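Local coordinates for imelysin-like protein (Psychrobacter arcticus, PDB 3PF0) that is of unknown function but belongs to the imelysin-like M75 peptidase family and is possibly a metalloendopeptidase, at residues A[136-141]-A[162-167]; A[301-306]-A[345-350]. All coordinates share one frame; numbering follows the deposited sequence. Where two conformers were deposited one is given.

Contact 1 of 2, residues A[136-141]-A[162-167]; sequences RGLVHG and SAVVQG
The first turn of helix 138-149 meets a short 3-10 turn at 163-164, where Val164 lies against Leu138 and Val139. The contact is small, part apolar packing and part carbon against carbonyl oxygen. Val164 carries it with both methyls and its carbonyl. CG2 of Val164 packs on CB of Leu138 at 3.8 Å and reaches CD1 of the same leucine at 4.0 Å. CG1 of Val164 touches the same CB and comes closer still to the backbone, 3.4 Å from O of Leu138. The carbonyl of Val164 turns to Val139: its O accepts a CA-H...O contact from CA of Val139 at 3.4 Å, with an angle at H of 150°. CG2 of Val139, anti to its own carbonyl carbon, also abuts O of Val164 at 3.3 Å. With an alanine here both methyls go, and CB and CD1 of Leu138 would probably lose their apolar partner across the contact. Behind the turn, Gln166 NE2 donates to O of Ser162 at 2.8 Å, from above the carbonyl plane. Asp134 accepts the backbone N-H groups of Leu138 and Val139. Tyr131 also touches Val164, Tyr128 of helix 125-129 touches Ala163 and Gln166, and Tyr188 of helix 183-214 bonds the carbonyl of Val165.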
# COMPACT_ATOMS: atom_id res chain seq x y z
N ARG A 136 19.15 -0.54 3.46
CA ARG A 136 20.36 -1.34 3.66
C ARG A 136 20.29 -2.72 3.00
O ARG A 136 21.25 -3.49 3.12
CB ARG A 136 20.68 -1.48 5.16
CG ARG A 136 21.07 -0.16 5.80
CD ARG A 136 21.58 -0.30 7.22
NE ARG A 136 21.91 1.01 7.77
CZ ARG A 136 22.79 1.23 8.74
NH1 ARG A 136 23.46 0.21 9.28
NH2 ARG A 136 23.03 2.46 9.17
N GLY A 137 19.20 -3.00 2.28
CA GLY A 137 19.02 -4.26 1.57
C GLY A 137 19.08 -5.49 2.46
O GLY A 137 19.74 -6.48 2.12
N LEU A 138 18.40 -5.43 3.61
CA LEU A 138 18.36 -6.49 4.60
C LEU A 138 17.52 -7.70 4.16
O LEU A 138 17.76 -8.81 4.63
CB LEU A 138 17.81 -5.93 5.93
CG LEU A 138 18.59 -4.80 6.61
CD1 LEU A 138 17.87 -4.34 7.87
CD2 LEU A 138 20.03 -5.23 6.95
N VAL A 139 16.53 -7.49 3.27
CA VAL A 139 15.62 -8.55 2.80
C VAL A 139 16.39 -9.63 1.99
O VAL A 139 16.28 -10.82 2.33
CB VAL A 139 14.42 -7.96 2.00
CG1 VAL A 139 13.59 -9.07 1.35
CG2 VAL A 139 13.53 -7.09 2.88
N HIS A 140 17.17 -9.23 0.97
CA HIS A 140 17.91 -10.12 0.07
C HIS A 140 18.72 -11.24 0.78
O HIS A 140 18.44 -12.43 0.56
CB HIS A 140 18.85 -9.30 -0.84
CG HIS A 140 19.73 -10.16 -1.70
ND1 HIS A 140 19.23 -10.88 -2.77
CD2 HIS A 140 21.06 -10.41 -1.59
CE1 HIS A 140 20.26 -11.53 -3.28
NE2 HIS A 140 21.38 -11.28 -2.60
N GLY A 141 19.70 -10.85 1.59
CA GLY A 141 20.58 -11.79 2.30
C GLY A 141 19.92 -12.63 3.37
O GLY A 141 20.26 -13.81 3.53
N SER A 162 12.69 -12.29 12.13
CA SER A 162 12.58 -10.86 11.84
C SER A 162 11.63 -10.57 10.68
O SER A 162 11.40 -11.42 9.81
CB SER A 162 13.95 -10.25 11.57
OG SER A 162 14.60 -10.81 10.44
N ALA A 163 11.02 -9.37 10.70
CA ALA A 163 10.08 -8.87 9.71
C ALA A 163 10.71 -8.76 8.31
O ALA A 163 10.03 -8.91 7.29
CB ALA A 163 9.56 -7.52 10.16
N VAL A 164 12.02 -8.55 8.28
CA VAL A 164 12.89 -8.37 7.13
C VAL A 164 12.97 -9.66 6.24
O VAL A 164 13.25 -9.55 5.04
CB VAL A 164 14.27 -7.92 7.71
CG1 VAL A 164 15.47 -8.70 7.19
CG2 VAL A 164 14.46 -6.42 7.57
N VAL A 165 12.70 -10.86 6.80
CA VAL A 165 12.83 -12.12 6.07
C VAL A 165 11.45 -12.70 5.68
O VAL A 165 11.36 -13.89 5.34
CB VAL A 165 13.70 -13.15 6.84
CG1 VAL A 165 15.11 -12.61 7.06
CG2 VAL A 165 13.08 -13.55 8.18
N GLN A 166 10.40 -11.88 5.70
CA GLN A 166 9.05 -12.34 5.38
C GLN A 166 8.20 -11.22 4.74
O GLN A 166 8.72 -10.16 4.37
CB GLN A 166 8.38 -12.90 6.64
CG GLN A 166 8.30 -11.91 7.80
CD GLN A 166 7.91 -12.57 9.09
OE1 GLN A 166 6.77 -13.02 9.26
NE2 GLN A 166 8.82 -12.56 10.04
N GLY A 167 6.90 -11.48 4.61
CA GLY A 167 5.93 -10.57 4.02
C GLY A 167 6.08 -10.46 2.51
O GLY A 167 6.74 -11.30 1.88

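Contact 2 of 2, residues A[301-306]-A[345-350]; sequences ADTLST and KSQLIP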
# COMPACT_ATOMS: atom_id res chain seq x y z
N ALA A 301 -12.33 19.76 -5.66
CA ALA A 301 -12.53 18.39 -6.13
C ALA A 301 -12.16 18.24 -7.61
O ALA A 301 -11.57 17.23 -7.99
CB ALA A 301 -13.97 17.95 -5.90
N ASP A 302 -12.45 19.28 -8.43
CA ASP A 302 -12.15 19.32 -9.87
C ASP A 302 -10.63 19.35 -10.14
O ASP A 302 -10.16 18.60 -10.99
CB ASP A 302 -12.83 20.52 -10.53
N THR A 303 -9.87 20.20 -9.41
CA THR A 303 -8.42 20.35 -9.56
C THR A 303 -7.67 19.08 -9.11
O THR A 303 -6.72 18.68 -9.78
CB THR A 303 -7.88 21.59 -8.83
OG1 THR A 303 -8.38 21.60 -7.49
CG2 THR A 303 -8.24 22.88 -9.53
N LEU A 304 -8.12 18.44 -8.00
CA LEU A 304 -7.53 17.20 -7.50
C LEU A 304 -7.79 16.05 -8.48
O LEU A 304 -6.86 15.29 -8.77
CB LEU A 304 -8.05 16.85 -6.10
CG LEU A 304 -7.15 17.24 -4.94
CD1 LEU A 304 -7.92 17.23 -3.64
CD2 LEU A 304 -5.92 16.33 -4.84
N SER A 305 -9.02 15.93 -9.01
CA SER A 305 -9.41 14.91 -9.99
C SER A 305 -8.56 15.02 -11.27
O SER A 305 -8.09 13.99 -11.77
CB SER A 305 -10.90 15.04 -10.33
OG SER A 305 -11.31 14.07 -11.29
N THR A 306 -8.36 16.25 -11.78
CA THR A 306 -7.58 16.52 -12.99
C THR A 306 -6.11 16.17 -12.75
O THR A 306 -5.53 15.50 -13.60
CB THR A 306 -7.80 17.97 -13.45
OG1 THR A 306 -9.17 18.12 -13.80
CG2 THR A 306 -6.92 18.35 -14.64
N LYS A 345 -2.63 19.61 0.99
CA LYS A 345 -2.22 20.45 2.12
C LYS A 345 -2.79 21.88 2.07
O LYS A 345 -3.16 22.40 3.13
CB LYS A 345 -0.68 20.55 2.17
CG LYS A 345 0.01 19.32 2.74
CD LYS A 345 1.39 19.11 2.13
CE LYS A 345 2.51 19.74 2.92
NZ LYS A 345 3.82 19.48 2.29
N SER A 346 -2.83 22.51 0.89
CA SER A 346 -3.23 23.92 0.77
C SER A 346 -4.67 24.16 0.31
O SER A 346 -5.15 25.28 0.50
CB SER A 346 -2.28 24.66 -0.17
OG SER A 346 -2.40 24.21 -1.51
N GLN A 347 -5.35 23.16 -0.30
CA GLN A 347 -6.72 23.34 -0.78
C GLN A 347 -7.69 22.36 -0.11
O GLN A 347 -8.73 22.79 0.38
CB GLN A 347 -6.81 23.21 -2.31
CG GLN A 347 -6.36 24.46 -3.07
CD GLN A 347 -6.58 24.37 -4.57
OE1 GLN A 347 -7.49 23.70 -5.07
NE2 GLN A 347 -5.75 25.08 -5.32
N LEU A 348 -7.37 21.05 -0.10
CA LEU A 348 -8.27 20.05 0.48
C LEU A 348 -8.43 20.13 2.02
O LEU A 348 -9.57 20.22 2.49
CB LEU A 348 -7.88 18.62 0.06
CG LEU A 348 -8.81 17.47 0.51
CD1 LEU A 348 -10.16 17.53 -0.20
CD2 LEU A 348 -8.16 16.13 0.33
N ILE A 349 -7.32 20.06 2.78
CA ILE A 349 -7.32 20.07 4.25
C ILE A 349 -7.94 21.40 4.80
O ILE A 349 -8.83 21.28 5.65
CB ILE A 349 -5.90 19.75 4.81
CG1 ILE A 349 -5.65 18.22 4.76
CG2 ILE A 349 -5.69 20.30 6.23
CD1 ILE A 349 -4.20 17.74 5.00
N PRO A 350 -7.59 22.64 4.34
CA PRO A 350 -8.24 23.84 4.92
C PRO A 350 -9.74 23.97 4.57
O PRO A 350 -10.48 24.55 5.37
CB PRO A 350 -7.44 25.00 4.33
CG PRO A 350 -6.85 24.46 3.10
CD PRO A 350 -6.56 23.02 3.35
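Gln347 and Leu348 of helix 327-351 face Thr303 and Leu304 of helix 298-316, forming a small helix-helix contact. Lys345 opens the segment and points elsewhere, with NZ in a salt bridge to Glu239. A wider pi-type turn runs from Lys345 to Leu348. Within it, Gln347 reaches across with its chain extended beyond CG. In the conformer given, one of two deposited, OE1 lies 3.3 Å from OG1 of Thr303, the two side chains meeting at about a right angle; this approach is therefore tentative. The threonine hydroxyl is bonded within its own helix, to Thr299 O and Val300 O. Leu348 follows with the apolar part. Its CG stands anti to the backbone N (chi1 -175°), and its CB lies 4.0 Å from CD1 of Leu304. Both methyls of Leu348, CD1 and CD2, are 4.1 Å from that same Leu304 CD1, which thus sits over the branch. At Pro350 the helix kinks, its N making no bond to the turn before. Around the pair, Phe231 of helix 225-250 and Leu292 of helix 286-292 touch Leu348, while Leu343 and Ile344 of helix 327-351 also touch Leu304.

How the contacts relate
The two contacts lie on opposite sides of the chain's centre in this all-helical protein. Their centres are 37 Å apart and their nearest atoms about 25 Å apart, so they do not touch. They follow each other in series: contact 1 closes before contact 2 opens. Both belong to the imelysin region of the chain. Contact 1 joins a helix start to the loop that follows that helix, whereas contact 2 joins helix 298-316 to helix 327-351 near the end of the chain. Helix 183-214, which borders contact 1, also carries Cys186 of the disulfide with Cys85. No active site or ligand is established here, and both contacts read as structural packing.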